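PDB 4NG2: uncharacterized protein from Pseudomonas aeruginosa, which probably acts as an antiactivator of quorum sensing that binds the transcription factor LasR and keeps it from switching on its target genes. Local coordinates for residues V32-A37 / L102-V107; V49-A54 / K91-V96. All coordinates share one frame; numbering follows the deposited sequence.

Contact 1 of 2, residues V32-A37 / L102-V107; sequences VEIPPA and LQQRLV
Ile34, the last residue of strand 31-34 in a two-stranded antiparallel hairpin, faces the C-terminal part of helix 88-107, and the loop that follows it runs to Gln104. Its CG2 lies near the Gln104 amide, a marginal touch, and the side chain also packs on Ile55 of helix 52-66 and on Ala97 and Thr100, earlier in helix 88-107. Pro35 carries the polar link: its carbonyl O accepts a hydrogen bond from Gln104 NE2 at 2.9 Å, fairly straight at 160° at the hydrogen, although the position of NE2, and with it every contact of that atom, is somewhat uncertain. Gln104 reaches this carbonyl because its chain runs extended beyond CG (chi2 165°), carrying the amide away from the helix and alongside the loop. The CB of Pro36 points away from the helix, its ring touches Pro41, and it meets Gln104 through its backbone. At Ala37 the loop comes nearest to the helix, the CA atoms of Ala37 and Gln104 being 5.9 Å apart. Its methyl packs tightly along the root of the glutamine side chain, with Ala37 CB 3.4 Å from Gln104 CB and 3.5 Å from Gln104 CG.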
loop_
_atom_site.group_PDB
_atom_site.type_symbol
_atom_site.label_atom_id
_atom_site.label_comp_id
_atom_site.label_asym_id
_atom_site.label_seq_id
_atom_site.Cartn_x
_atom_site.Cartn_y
_atom_site.Cartn_z
ATOM N N VAL E 32 7.269 -9.973 12.170
ATOM C CA VAL E 32 7.297 -11.236 11.463
ATOM C C VAL E 32 8.360 -11.193 10.365
ATOM O O VAL E 32 8.657 -10.123 9.827
ATOM C CB VAL E 32 5.911 -11.576 10.838
ATOM C CG1 VAL E 32 4.835 -11.731 11.931
ATOM C CG2 VAL E 32 5.506 -10.523 9.799
ATOM N N GLU E 33 8.932 -12.349 10.021
ATOM C CA GLU E 33 10.013 -12.392 9.038
ATOM C C GLU E 33 9.693 -13.229 7.799
ATOM O O GLU E 33 9.216 -14.366 7.891
ATOM C CB GLU E 33 11.311 -12.913 9.676
ATOM C CG GLU E 33 11.430 -12.663 11.180
ATOM C CD GLU E 33 11.694 -11.206 11.521
ATOM O OE1 GLU E 33 12.380 -10.513 10.729
ATOM O OE2 GLU E 33 11.206 -10.762 12.582
ATOM N N ILE E 34 9.970 -12.643 6.641
ATOM C CA ILE E 34 9.964 -13.347 5.373
ATOM C C ILE E 34 11.417 -13.651 4.999
ATOM O O ILE E 34 12.109 -12.810 4.409
ATOM C CB ILE E 34 9.292 -12.508 4.284
ATOM C CG1 ILE E 34 7.780 -12.441 4.549
ATOM C CG2 ILE E 34 9.589 -13.085 2.894
ATOM C CD1 ILE E 34 7.052 -11.506 3.645
ATOM N N PRO E 35 11.885 -14.863 5.348
ATOM C CA PRO E 35 13.289 -15.257 5.180
ATOM C C PRO E 35 13.822 -14.896 3.799
ATOM O O PRO E 35 13.057 -14.745 2.855
ATOM C CB PRO E 35 13.248 -16.778 5.352
ATOM C CG PRO E 35 12.030 -17.031 6.187
ATOM C CD PRO E 35 11.037 -15.989 5.784
ATOM N N PRO E 36 15.139 -14.727 3.694
ATOM C CA PRO E 36 15.832 -14.415 2.431
ATOM C C PRO E 36 15.761 -15.527 1.362
ATOM O O PRO E 36 15.756 -16.705 1.696
ATOM C CB PRO E 36 17.277 -14.175 2.880
ATOM C CG PRO E 36 17.154 -13.751 4.337
ATOM C CD PRO E 36 16.017 -14.575 4.870
ATOM N N ALA E 37 15.694 -15.149 0.089
ATOM C CA ALA E 37 15.587 -16.130 -0.987
ATOM C C ALA E 37 16.816 -16.105 -1.867
ATOM O O ALA E 37 17.753 -16.888 -1.693
ATOM C CB ALA E 37 14.360 -15.871 -1.823
ATOM N N LEU E 102 7.418 -14.256 -4.630
ATOM C CA LEU E 102 7.416 -14.135 -6.096
ATOM C C LEU E 102 8.195 -12.896 -6.574
ATOM O O LEU E 102 8.333 -12.657 -7.787
ATOM C CB LEU E 102 5.999 -14.066 -6.666
ATOM C CG LEU E 102 4.948 -15.139 -6.411
ATOM C CD1 LEU E 102 3.813 -14.930 -7.391
ATOM C CD2 LEU E 102 5.521 -16.527 -6.572
ATOM N N GLN E 103 8.666 -12.090 -5.626
ATOM C CA GLN E 103 9.460 -10.914 -5.951
ATOM C C GLN E 103 10.925 -11.319 -5.866
ATOM O O GLN E 103 11.682 -11.181 -6.833
ATOM C CB GLN E 103 9.165 -9.793 -4.964
ATOM C CG GLN E 103 10.269 -8.753 -4.822
ATOM C CD GLN E 103 9.774 -7.507 -4.124
ATOM O OE1 GLN E 103 9.057 -6.694 -4.721
ATOM N NE2 GLN E 103 10.131 -7.353 -2.849
ATOM N N GLN E 104 11.301 -11.840 -4.698
ATOM C CA GLN E 104 12.610 -12.433 -4.501
ATOM C C GLN E 104 13.079 -13.201 -5.736
ATOM O O GLN E 104 14.252 -13.132 -6.079
ATOM C CB GLN E 104 12.606 -13.354 -3.280
ATOM C CG GLN E 104 12.895 -12.662 -1.952
ATOM C CD GLN E 104 12.528 -13.543 -0.764
ATOM O OE1 GLN E 104 11.806 -14.538 -0.910
ATOM N NE2 GLN E 104 13.018 -13.184 0.420
ATOM N N ARG E 105 12.190 -13.932 -6.412
ATOM C CA ARG E 105 12.635 -14.663 -7.599
ATOM C C ARG E 105 12.342 -13.993 -8.937
ATOM O O ARG E 105 12.684 -14.527 -9.988
ATOM C CB ARG E 105 12.156 -16.116 -7.622
ATOM C CG ARG E 105 13.178 -17.021 -8.337
ATOM C CD ARG E 105 12.581 -18.258 -8.975
ATOM N NE ARG E 105 12.879 -19.514 -8.274
ATOM C CZ ARG E 105 13.559 -19.628 -7.130
ATOM N NH1 ARG E 105 14.074 -18.563 -6.500
ATOM N NH2 ARG E 105 13.733 -20.836 -6.607
ATOM N N LEU E 106 11.724 -12.822 -8.925
ATOM C CA LEU E 106 11.581 -12.084 -10.178
ATOM C C LEU E 106 12.798 -11.178 -10.411
ATOM O O LEU E 106 13.125 -10.877 -11.556
ATOM C CB LEU E 106 10.272 -11.288 -10.228
ATOM C CG LEU E 106 9.005 -12.021 -10.677
ATOM C CD1 LEU E 106 7.767 -11.274 -10.212
ATOM C CD2 LEU E 106 8.988 -12.201 -12.171
ATOM N N VAL E 107 13.462 -10.758 -9.331
ATOM C CA VAL E 107 14.675 -9.941 -9.437
ATOM C C VAL E 107 15.938 -10.805 -9.472
ATOM O O VAL E 107 16.947 -10.406 -10.054
ATOM C CB VAL E 107 14.824 -8.895 -8.293
ATOM C CG1 VAL E 107 15.420 -7.581 -8.839
ATOM C CG2 VAL E 107 13.505 -8.646 -7.616
#

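Contact 2 of 2, residues V49-A54 / K91-V96; sequences VPAQPA and KTAFEV
Ala93 places its methyl against two small side chains at the start of helix 52-66, Ala51 and Ala54, in a close packing of a helix start against a helix, made largely by alanines. Ala93 CB is 3.8 Å from Ala54 CB and 4.1 Å from Ala51 CB, so one methyl of helix 88-107 meets two methyls three residues apart in the sequence. All three CB atoms point across the interface. Ala51 holds the N-cap position, and Ala54 lies in the first turn that follows; the contact therefore sets the very beginning of helix 52-66 beside the N-terminal half of helix 88-107. No hydrogen bond joins the two segments, and the four residues that touch are all buried.

With such short side chains the backbones approach closely: the CA atoms of Ala54 and Phe94 are 5.2 Å apart. Here the main chain itself forms part of the interface. Phe94 contributes its root more than its ring, which is carried away from residues 49-54, with CG anti to the backbone N (chi1 165°), and packs on Gln61 of helix 52-66, on Arg82 of helix 74-83 and on Leu85 in the loop after that helix. Trp47 and Ile55 also pack on Ala93. On another side of helix 88-107, Glu95 forms a salt bridge with Arg82 of its own chain and another with Arg82 of the second subunit. Back at the interface, the carbonyl O of Ala54 rests 3.8 Å from Phe94 CA and 4.0 Å from Phe94 CB.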
loop_
_atom_site.group_PDB
_atom_site.type_symbol
_atom_site.label_atom_id
_atom_site.label_comp_id
_atom_site.label_asym_id
_atom_site.label_seq_id
_atom_site.Cartn_x
_atom_site.Cartn_y
_atom_site.Cartn_z
ATOM N N VAL E 49 -1.284 -8.228 14.375
ATOM C CA VAL E 49 -1.467 -9.381 15.233
ATOM C C VAL E 49 -0.351 -10.358 14.956
ATOM O O VAL E 49 0.277 -10.286 13.898
ATOM C CB VAL E 49 -2.822 -10.079 14.983
ATOM C CG1 VAL E 49 -3.943 -9.065 14.979
ATOM C CG2 VAL E 49 -2.793 -10.848 13.682
ATOM N N PRO E 50 -0.094 -11.278 15.904
ATOM C CA PRO E 50 0.915 -12.304 15.628
ATOM C C PRO E 50 0.448 -13.115 14.432
ATOM O O PRO E 50 -0.709 -13.534 14.390
ATOM C CB PRO E 50 0.920 -13.157 16.908
ATOM C CG PRO E 50 -0.405 -12.907 17.556
ATOM C CD PRO E 50 -0.777 -11.491 17.197
ATOM N N ALA E 51 1.336 -13.327 13.469
ATOM C CA ALA E 51 0.945 -13.921 12.211
ATOM C C ALA E 51 2.076 -14.629 11.479
ATOM O O ALA E 51 1.995 -14.806 10.251
ATOM C CB ALA E 51 0.322 -12.844 11.301
ATOM N N GLN E 52 3.116 -15.039 12.208
ATOM C CA GLN E 52 4.247 -15.761 11.592
ATOM C C GLN E 52 3.841 -17.030 10.801
ATOM O O GLN E 52 4.278 -17.214 9.650
ATOM C CB GLN E 52 5.339 -16.076 12.626
ATOM C CG GLN E 52 6.668 -15.344 12.360
ATOM C CD GLN E 52 7.389 -15.905 11.154
ATOM O OE1 GLN E 52 7.370 -17.107 10.951
ATOM N NE2 GLN E 52 8.024 -15.049 10.351
ATOM N N PRO E 53 2.977 -17.889 11.393
ATOM C CA PRO E 53 2.491 -19.056 10.638
ATOM C C PRO E 53 1.800 -18.660 9.342
ATOM O O PRO E 53 2.155 -19.210 8.304
ATOM C CB PRO E 53 1.489 -19.716 11.581
ATOM C CG PRO E 53 1.826 -19.178 12.975
ATOM C CD PRO E 53 2.360 -17.786 12.730
ATOM N N ALA E 54 0.848 -17.730 9.371
ATOM C CA ALA E 54 0.276 -17.271 8.107
ATOM C C ALA E 54 1.396 -16.824 7.184
ATOM O O ALA E 54 1.395 -17.141 6.011
ATOM C CB ALA E 54 -0.740 -16.160 8.317
ATOM N N LYS E 91 -5.117 -13.766 6.054
ATOM C CA LYS E 91 -5.159 -13.812 4.605
ATOM C C LYS E 91 -4.155 -12.804 4.067
ATOM O O LYS E 91 -3.413 -13.093 3.129
ATOM C CB LYS E 91 -6.563 -13.518 4.066
ATOM C CG LYS E 91 -7.600 -14.595 4.341
ATOM C CD LYS E 91 -9.012 -14.119 3.937
ATOM C CE LYS E 91 -10.103 -15.096 4.406
ATOM N NZ LYS E 91 -9.880 -16.468 3.908
ATOM N N THR E 92 -4.107 -11.618 4.657
ATOM C CA THR E 92 -3.246 -10.601 4.085
ATOM C C THR E 92 -1.794 -10.867 4.443
ATOM O O THR E 92 -0.904 -10.458 3.718
ATOM C CB THR E 92 -3.682 -9.153 4.440
ATOM O OG1 THR E 92 -3.740 -8.985 5.856
ATOM C CG2 THR E 92 -5.040 -8.867 3.868
ATOM N N ALA E 93 -1.548 -11.560 5.550
ATOM C CA ALA E 93 -0.183 -11.947 5.879
ATOM C C ALA E 93 0.296 -12.956 4.856
ATOM O O ALA E 93 1.441 -12.905 4.401
ATOM C CB ALA E 93 -0.100 -12.517 7.277
ATOM N N PHE E 94 -0.599 -13.863 4.479
ATOM C CA PHE E 94 -0.289 -14.869 3.481
ATOM C C PHE E 94 -0.066 -14.220 2.122
ATOM O O PHE E 94 0.799 -14.645 1.370
ATOM C CB PHE E 94 -1.418 -15.906 3.417
ATOM C CG PHE E 94 -1.379 -16.783 2.203
ATOM C CD1 PHE E 94 -1.791 -16.310 0.975
ATOM C CD2 PHE E 94 -0.924 -18.084 2.291
ATOM C CE1 PHE E 94 -1.755 -17.114 -0.155
ATOM C CE2 PHE E 94 -0.881 -18.899 1.160
ATOM C CZ PHE E 94 -1.301 -18.402 -0.072
ATOM N N GLU E 95 -0.847 -13.204 1.786
ATOM C CA GLU E 95 -0.698 -12.572 0.477
ATOM C C GLU E 95 0.632 -11.847 0.377
ATOM O O GLU E 95 1.325 -11.935 -0.639
ATOM C CB GLU E 95 -1.807 -11.556 0.223
ATOM C CG GLU E 95 -3.204 -12.116 0.265
ATOM C CD GLU E 95 -4.263 -11.044 0.079
ATOM O OE1 GLU E 95 -4.002 -9.850 0.387
ATOM O OE2 GLU E 95 -5.361 -11.398 -0.385
ATOM N N VAL E 96 0.959 -11.105 1.436
ATOM C CA VAL E 96 2.200 -10.356 1.491
ATOM C C VAL E 96 3.389 -11.323 1.376
ATOM O O VAL E 96 4.285 -11.100 0.575
ATOM C CB VAL E 96 2.291 -9.441 2.755
ATOM C CG1 VAL E 96 3.687 -8.858 2.907
ATOM C CG2 VAL E 96 1.295 -8.309 2.658
#

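Helix 88-107 serves both contacts, with its N-terminal half in contact 2 and its C-terminal end in contact 1; their centres lie about 15 Å apart. The pairing of 49-54 with 91-96 falls within the sequence interval spanned by contact 1. Residues 32-37 and 49-54 also meet directly, as Val32 CG1 packs 3.7 Å from Gln52 N. Residues 32-37 touch 91-96 as well, with Ile34 CD1 4.2 Å from Val96 O. The hairpin strand, the start of helix 52-66 and the long helix are thus in mutual contact. Both contacts border the second subunit: Leu106 packs on its counterpart there, and Val96 on Trp75 of that subunit.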